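Local coordinates for protein mevalonate diphosphate decarboxylase (PDB 3LTO) that probably catalyses the ATP-dependent decarboxylation of mevalonate diphosphate to isopentenyl diphosphate, a step of isoprenoid lipid biosynthesis, at residues V266-V279 with L290-F303. Numbering follows the deposited sequence.
Sequences VIEKFWNEKGDGPV and LLYRSDQTDLARQF
Q296, just ahead of helix 297-308, shows how one buried amide can tie two segments together. Q296 NE2 gives a nearly straight bond to G277 O (2.9 Å), approaching from above that carbonyl's plane, and a weak one to D276 OD2. On the other branch Q296 OE1 accepts the backbone N of R293 at 2.7 Å through an in-plane lone pair, which settles the orientation of the amide. G277 O also receives W228 NE1 from helix 228-247. The D276 carboxylate lies almost coplanar with the R293 guanidinium; R293 NH2 forms a salt bridge to D276 OD1 (2.8 Å) and a weak bond to OD2, while NH1 turns to D295, bridging two acids. Past G277, W271 NE1 holds P278 O, and V279 pairs with L291 through two antiparallel backbone bonds, V279 N to L291 O being 2.8 Å. P278 CB makes a CH-pi contact over one face of the Y292 ring, A300 CB covering the other. Between the helices F303 turns its edge to the face of F270, planes at 79°; with CG anti to the backbone N (chi1 -176°), F270 brings CZ, at its ring edge, within 3.5 Å of L299 CD1. At the C-terminal end of helix 258-274, K274 NZ donates to Q302 OE1 at 2.7 Å and forms a salt bridge with E273. The loop before edge strand 279-281 is thus held largely by polar bonds, two of them weak, whereas mainly apolar and aromatic contacts, plus K274-Q302, join the helices.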
loop_
_atom_site.group_PDB
_atom_site.type_symbol
_atom_site.label_atom_id
_atom_site.label_comp_id
_atom_site.label_asym_id
_atom_site.label_seq_id
_atom_site.Cartn_x
_atom_site.Cartn_y
_atom_site.Cartn_z
ATOM N N VAL A 266 20.112 25.630 -23.777
ATOM C CA VAL A 266 19.419 25.986 -25.003
ATOM C C VAL A 266 17.911 25.826 -24.823
ATOM O O VAL A 266 17.129 26.675 -25.250
ATOM C CB VAL A 266 19.910 25.117 -26.186
ATOM C CG1 VAL A 266 18.946 25.212 -27.357
ATOM C CG2 VAL A 266 21.295 25.587 -26.627
ATOM N N ILE A 267 17.497 24.747 -24.176
ATOM C CA ILE A 267 16.076 24.519 -23.957
ATOM C C ILE A 267 15.473 25.647 -23.115
ATOM O O ILE A 267 14.368 26.107 -23.392
ATOM C CB ILE A 267 15.829 23.146 -23.270
ATOM C CG1 ILE A 267 16.167 22.019 -24.250
ATOM C CG2 ILE A 267 14.383 23.029 -22.831
ATOM C CD1 ILE A 267 16.261 20.648 -23.614
ATOM N N GLU A 268 16.200 26.099 -22.097
ATOM C CA GLU A 268 15.713 27.178 -21.246
ATOM C C GLU A 268 15.523 28.442 -22.072
ATOM O O GLU A 268 14.475 29.082 -22.007
ATOM C CB GLU A 268 16.695 27.464 -20.113
ATOM C CG GLU A 268 16.863 26.352 -19.130
ATOM C CD GLU A 268 17.778 26.737 -17.984
ATOM O OE1 GLU A 268 18.970 27.012 -18.231
ATOM O OE2 GLU A 268 17.300 26.768 -16.834
ATOM N N LYS A 269 16.546 28.801 -22.842
ATOM C CA LYS A 269 16.479 29.988 -23.682
ATOM C C LYS A 269 15.330 29.838 -24.673
ATOM O O LYS A 269 14.624 30.801 -24.957
ATOM C CB LYS A 269 17.796 30.195 -24.440
ATOM C CG LYS A 269 18.973 30.643 -23.580
ATOM C CD LYS A 269 20.259 30.700 -24.408
ATOM C CE LYS A 269 21.466 31.150 -23.592
ATOM N NZ LYS A 269 21.358 32.575 -23.158
ATOM N N PHE A 270 15.151 28.627 -25.204
ATOM C CA PHE A 270 14.067 28.372 -26.152
ATOM C C PHE A 270 12.737 28.685 -25.471
ATOM O O PHE A 270 11.890 29.358 -26.047
ATOM C CB PHE A 270 14.071 26.910 -26.614
ATOM C CG PHE A 270 13.041 26.608 -27.670
ATOM C CD1 PHE A 270 13.268 26.951 -29.004
ATOM C CD2 PHE A 270 11.837 25.989 -27.333
ATOM C CE1 PHE A 270 12.313 26.684 -29.989
ATOM C CE2 PHE A 270 10.877 25.720 -28.314
ATOM C CZ PHE A 270 11.117 26.067 -29.641
ATOM N N TRP A 271 12.575 28.196 -24.241
ATOM C CA TRP A 271 11.361 28.412 -23.451
ATOM C C TRP A 271 11.096 29.899 -23.186
ATOM O O TRP A 271 9.949 30.348 -23.237
ATOM C CB TRP A 271 11.460 27.691 -22.094
ATOM C CG TRP A 271 10.648 26.413 -21.969
ATOM C CD1 TRP A 271 11.104 25.133 -22.108
ATOM C CD2 TRP A 271 9.251 26.306 -21.650
ATOM N NE1 TRP A 271 10.084 24.238 -21.890
ATOM C CE2 TRP A 271 8.936 24.929 -21.606
ATOM C CE3 TRP A 271 8.238 27.241 -21.393
ATOM C CZ2 TRP A 271 7.643 24.460 -21.317
ATOM C CZ3 TRP A 271 6.945 26.773 -21.104
ATOM C CH2 TRP A 271 6.665 25.396 -21.068
ATOM N N ASN A 272 12.153 30.652 -22.888
ATOM C CA ASN A 272 12.018 32.082 -22.610
ATOM C C ASN A 272 11.582 32.829 -23.859
ATOM O O ASN A 272 10.740 33.725 -23.805
ATOM C CB ASN A 272 13.347 32.662 -22.120
ATOM C CG ASN A 272 13.825 32.018 -20.836
ATOM O OD1 ASN A 272 13.082 31.919 -19.861
ATOM N ND2 ASN A 272 15.079 31.587 -20.825
ATOM N N GLU A 273 12.173 32.441 -24.979
ATOM C CA GLU A 273 11.902 33.038 -26.275
ATOM C C GLU A 273 10.490 32.736 -26.783
ATOM O O GLU A 273 9.754 33.646 -27.146
ATOM C CB GLU A 273 12.926 32.522 -27.293
ATOM C CG GLU A 273 12.780 33.107 -28.690
ATOM C CD GLU A 273 13.375 32.212 -29.769
ATOM O OE1 GLU A 273 14.520 31.738 -29.604
ATOM O OE2 GLU A 273 12.695 31.984 -30.791
ATOM N N LYS A 274 10.124 31.456 -26.804
ATOM C CA LYS A 274 8.819 31.017 -27.300
ATOM C C LYS A 274 7.659 31.136 -26.318
ATOM O O LYS A 274 6.499 31.187 -26.730
ATOM C CB LYS A 274 8.900 29.558 -27.764
ATOM C CG LYS A 274 9.902 29.284 -28.869
ATOM C CD LYS A 274 9.550 30.044 -30.139
ATOM C CE LYS A 274 10.617 29.851 -31.198
ATOM N NZ LYS A 274 10.377 30.674 -32.420
ATOM N N GLY A 275 7.967 31.161 -25.027
ATOM C CA GLY A 275 6.917 31.239 -24.027
ATOM C C GLY A 275 6.213 29.897 -23.914
ATOM O O GLY A 275 5.138 29.785 -23.325
ATOM N N ASP A 276 6.830 28.868 -24.489
ATOM C CA ASP A 276 6.280 27.519 -24.472
ATOM C C ASP A 276 7.400 26.562 -24.881
ATOM O O ASP A 276 8.364 26.960 -25.542
ATOM C CB ASP A 276 5.099 27.424 -25.451
ATOM C CG ASP A 276 4.367 26.089 -25.373
ATOM O OD1 ASP A 276 4.295 25.504 -24.273
ATOM O OD2 ASP A 276 3.843 25.629 -26.414
ATOM N N GLY A 277 7.284 25.304 -24.479
ATOM C CA GLY A 277 8.315 24.347 -24.829
ATOM C C GLY A 277 8.033 22.950 -24.321
ATOM O O GLY A 277 6.902 22.623 -23.967
ATOM N N PRO A 278 9.062 22.098 -24.263
ATOM C CA PRO A 278 8.881 20.731 -23.790
ATOM C C PRO A 278 9.097 20.537 -22.293
ATOM O O PRO A 278 9.729 21.354 -21.621
ATOM C CB PRO A 278 9.921 19.975 -24.594
ATOM C CG PRO A 278 11.070 20.927 -24.563
ATOM C CD PRO A 278 10.408 22.274 -24.840
ATOM N N VAL A 279 8.547 19.448 -21.772
ATOM C CA VAL A 279 8.753 19.104 -20.382
ATOM C C VAL A 279 10.037 18.285 -20.505
ATOM O O VAL A 279 10.197 17.520 -21.462
ATOM C CB VAL A 279 7.584 18.262 -19.842
ATOM C CG1 VAL A 279 8.005 17.520 -18.581
ATOM C CG2 VAL A 279 6.395 19.179 -19.548
ATOM N N LEU A 290 12.615 14.619 -23.719
ATOM C CA LEU A 290 11.727 15.712 -24.041
ATOM C C LEU A 290 10.314 15.146 -24.161
ATOM O O LEU A 290 10.119 14.053 -24.691
ATOM C CB LEU A 290 12.121 16.357 -25.371
ATOM C CG LEU A 290 13.526 16.937 -25.555
ATOM C CD1 LEU A 290 13.567 17.695 -26.879
ATOM C CD2 LEU A 290 13.866 17.881 -24.393
ATOM N N LEU A 291 9.340 15.895 -23.655
ATOM C CA LEU A 291 7.935 15.515 -23.722
ATOM C C LEU A 291 7.176 16.733 -24.214
ATOM O O LEU A 291 7.279 17.818 -23.634
ATOM C CB LEU A 291 7.416 15.084 -22.347
ATOM C CG LEU A 291 7.898 13.712 -21.873
ATOM C CD1 LEU A 291 7.420 13.458 -20.453
ATOM C CD2 LEU A 291 7.371 12.638 -22.819
ATOM N N TYR A 292 6.430 16.549 -25.299
ATOM C CA TYR A 292 5.653 17.621 -25.915
ATOM C C TYR A 292 4.188 17.234 -25.939
ATOM O O TYR A 292 3.858 16.052 -25.987
ATOM C CB TYR A 292 6.092 17.835 -27.367
ATOM C CG TYR A 292 7.434 18.495 -27.573
ATOM C CD1 TYR A 292 7.565 19.879 -27.520
ATOM C CD2 TYR A 292 8.564 17.736 -27.870
ATOM C CE1 TYR A 292 8.788 20.493 -27.761
ATOM C CE2 TYR A 292 9.794 18.340 -28.116
ATOM C CZ TYR A 292 9.897 19.717 -28.061
ATOM O OH TYR A 292 11.106 20.322 -28.316
ATOM N N ARG A 293 3.317 18.237 -25.915
ATOM C CA ARG A 293 1.883 18.002 -25.985
ATOM C C ARG A 293 1.551 17.588 -27.419
ATOM O O ARG A 293 2.296 17.899 -28.346
ATOM C CB ARG A 293 1.115 19.282 -25.650
ATOM C CG ARG A 293 1.158 19.689 -24.197
ATOM C CD ARG A 293 0.239 20.871 -23.930
ATOM N NE ARG A 293 0.970 22.131 -23.895
ATOM C CZ ARG A 293 1.292 22.847 -24.962
ATOM N NH1 ARG A 293 0.934 22.439 -26.166
ATOM N NH2 ARG A 293 2.001 23.955 -24.823
ATOM N N SER A 294 0.433 16.891 -27.601
ATOM C CA SER A 294 0.023 16.458 -28.933
ATOM C C SER A 294 -0.153 17.664 -29.850
ATOM O O SER A 294 -0.024 17.541 -31.062
ATOM C CB SER A 294 -1.286 15.676 -28.864
ATOM O OG SER A 294 -2.325 16.493 -28.355
ATOM N N ASP A 295 -0.435 18.829 -29.274
ATOM C CA ASP A 295 -0.609 20.045 -30.072
ATOM C C ASP A 295 0.697 20.825 -30.266
ATOM O O ASP A 295 0.684 21.939 -30.783
ATOM C CB ASP A 295 -1.646 20.974 -29.433
ATOM C CG ASP A 295 -1.130 21.648 -28.177
ATOM O OD1 ASP A 295 -0.920 20.951 -27.170
ATOM O OD2 ASP A 295 -0.926 22.879 -28.198
ATOM N N GLN A 296 1.819 20.247 -29.854
ATOM C CA GLN A 296 3.101 20.925 -30.000
ATOM C C GLN A 296 3.974 20.319 -31.090
ATOM O O GLN A 296 5.176 20.589 -31.134
ATOM C CB GLN A 296 3.884 20.889 -28.687
ATOM C CG GLN A 296 3.389 21.807 -27.595
ATOM C CD GLN A 296 4.292 21.748 -26.371
ATOM O OE1 GLN A 296 4.482 20.686 -25.787
ATOM N NE2 GLN A 296 4.861 22.887 -25.991
ATOM N N THR A 297 3.385 19.503 -31.964
ATOM C CA THR A 297 4.155 18.871 -33.031
ATOM C C THR A 297 5.048 19.854 -33.780
ATOM O O THR A 297 6.231 19.588 -33.977
ATOM C CB THR A 297 3.244 18.163 -34.058
ATOM O OG1 THR A 297 2.456 17.173 -33.388
ATOM C CG2 THR A 297 4.085 17.470 -35.139
ATOM N N ASP A 298 4.494 20.990 -34.188
ATOM C CA ASP A 298 5.288 21.970 -34.918
ATOM C C ASP A 298 6.364 22.632 -34.076
ATOM O O ASP A 298 7.458 22.891 -34.567
ATOM C CB ASP A 298 4.399 23.045 -35.546
ATOM C CG ASP A 298 3.568 22.511 -36.697
ATOM O OD1 ASP A 298 4.010 21.540 -37.353
ATOM O OD2 ASP A 298 2.481 23.071 -36.955
ATOM N N LEU A 299 6.062 22.913 -32.815
ATOM C CA LEU A 299 7.053 23.541 -31.949
ATOM C C LEU A 299 8.222 22.575 -31.789
ATOM O O LEU A 299 9.384 22.976 -31.815
ATOM C CB LEU A 299 6.447 23.870 -30.582
ATOM C CG LEU A 299 7.330 24.684 -29.631
ATOM C CD1 LEU A 299 7.663 26.024 -30.276
ATOM C CD2 LEU A 299 6.616 24.906 -28.308
ATOM N N ALA A 300 7.897 21.295 -31.646
ATOM C CA ALA A 300 8.901 20.249 -31.483
ATOM C C ALA A 300 9.803 20.149 -32.707
ATOM O O ALA A 300 11.029 20.080 -32.582
ATOM C CB ALA A 300 8.217 18.910 -31.234
ATOM N N ARG A 301 9.196 20.124 -33.889
ATOM C CA ARG A 301 9.968 20.038 -35.122
ATOM C C ARG A 301 10.829 21.294 -35.269
ATOM O O ARG A 301 11.961 21.233 -35.753
ATOM C CB ARG A 301 9.030 19.882 -36.326
ATOM C CG ARG A 301 9.743 19.767 -37.669
ATOM C CD ARG A 301 8.763 19.502 -38.822
ATOM N NE ARG A 301 9.365 19.792 -40.127
ATOM C CZ ARG A 301 10.466 19.209 -40.598
ATOM N NH1 ARG A 301 11.098 18.292 -39.877
ATOM N NH2 ARG A 301 10.952 19.555 -41.785
ATOM N N GLN A 302 10.299 22.431 -34.835
ATOM C CA GLN A 302 11.041 23.686 -34.916
ATOM C C GLN A 302 12.267 23.661 -33.994
ATOM O O GLN A 302 13.340 24.134 -34.355
ATOM C CB GLN A 302 10.123 24.861 -34.550
ATOM C CG GLN A 302 10.811 26.219 -34.513
ATOM C CD GLN A 302 9.865 27.350 -34.120
ATOM O OE1 GLN A 302 10.284 28.501 -33.974
ATOM N NE2 GLN A 302 8.585 27.026 -33.953
ATOM N N PHE A 303 12.111 23.104 -32.798
ATOM C CA PHE A 303 13.231 23.033 -31.866
ATOM C C PHE A 303 14.279 22.012 -32.329
ATOM O O PHE A 303 15.481 22.248 -32.220
ATOM C CB PHE A 303 12.734 22.684 -30.457
ATOM C CG PHE A 303 13.833 22.594 -29.444
ATOM C CD1 PHE A 303 14.491 21.389 -29.218
ATOM C CD2 PHE A 303 14.267 23.730 -28.770
ATOM C CE1 PHE A 303 15.571 21.313 -28.336
ATOM C CE2 PHE A 303 15.352 23.668 -27.882
ATOM C CZ PHE A 303 16.003 22.454 -27.669
#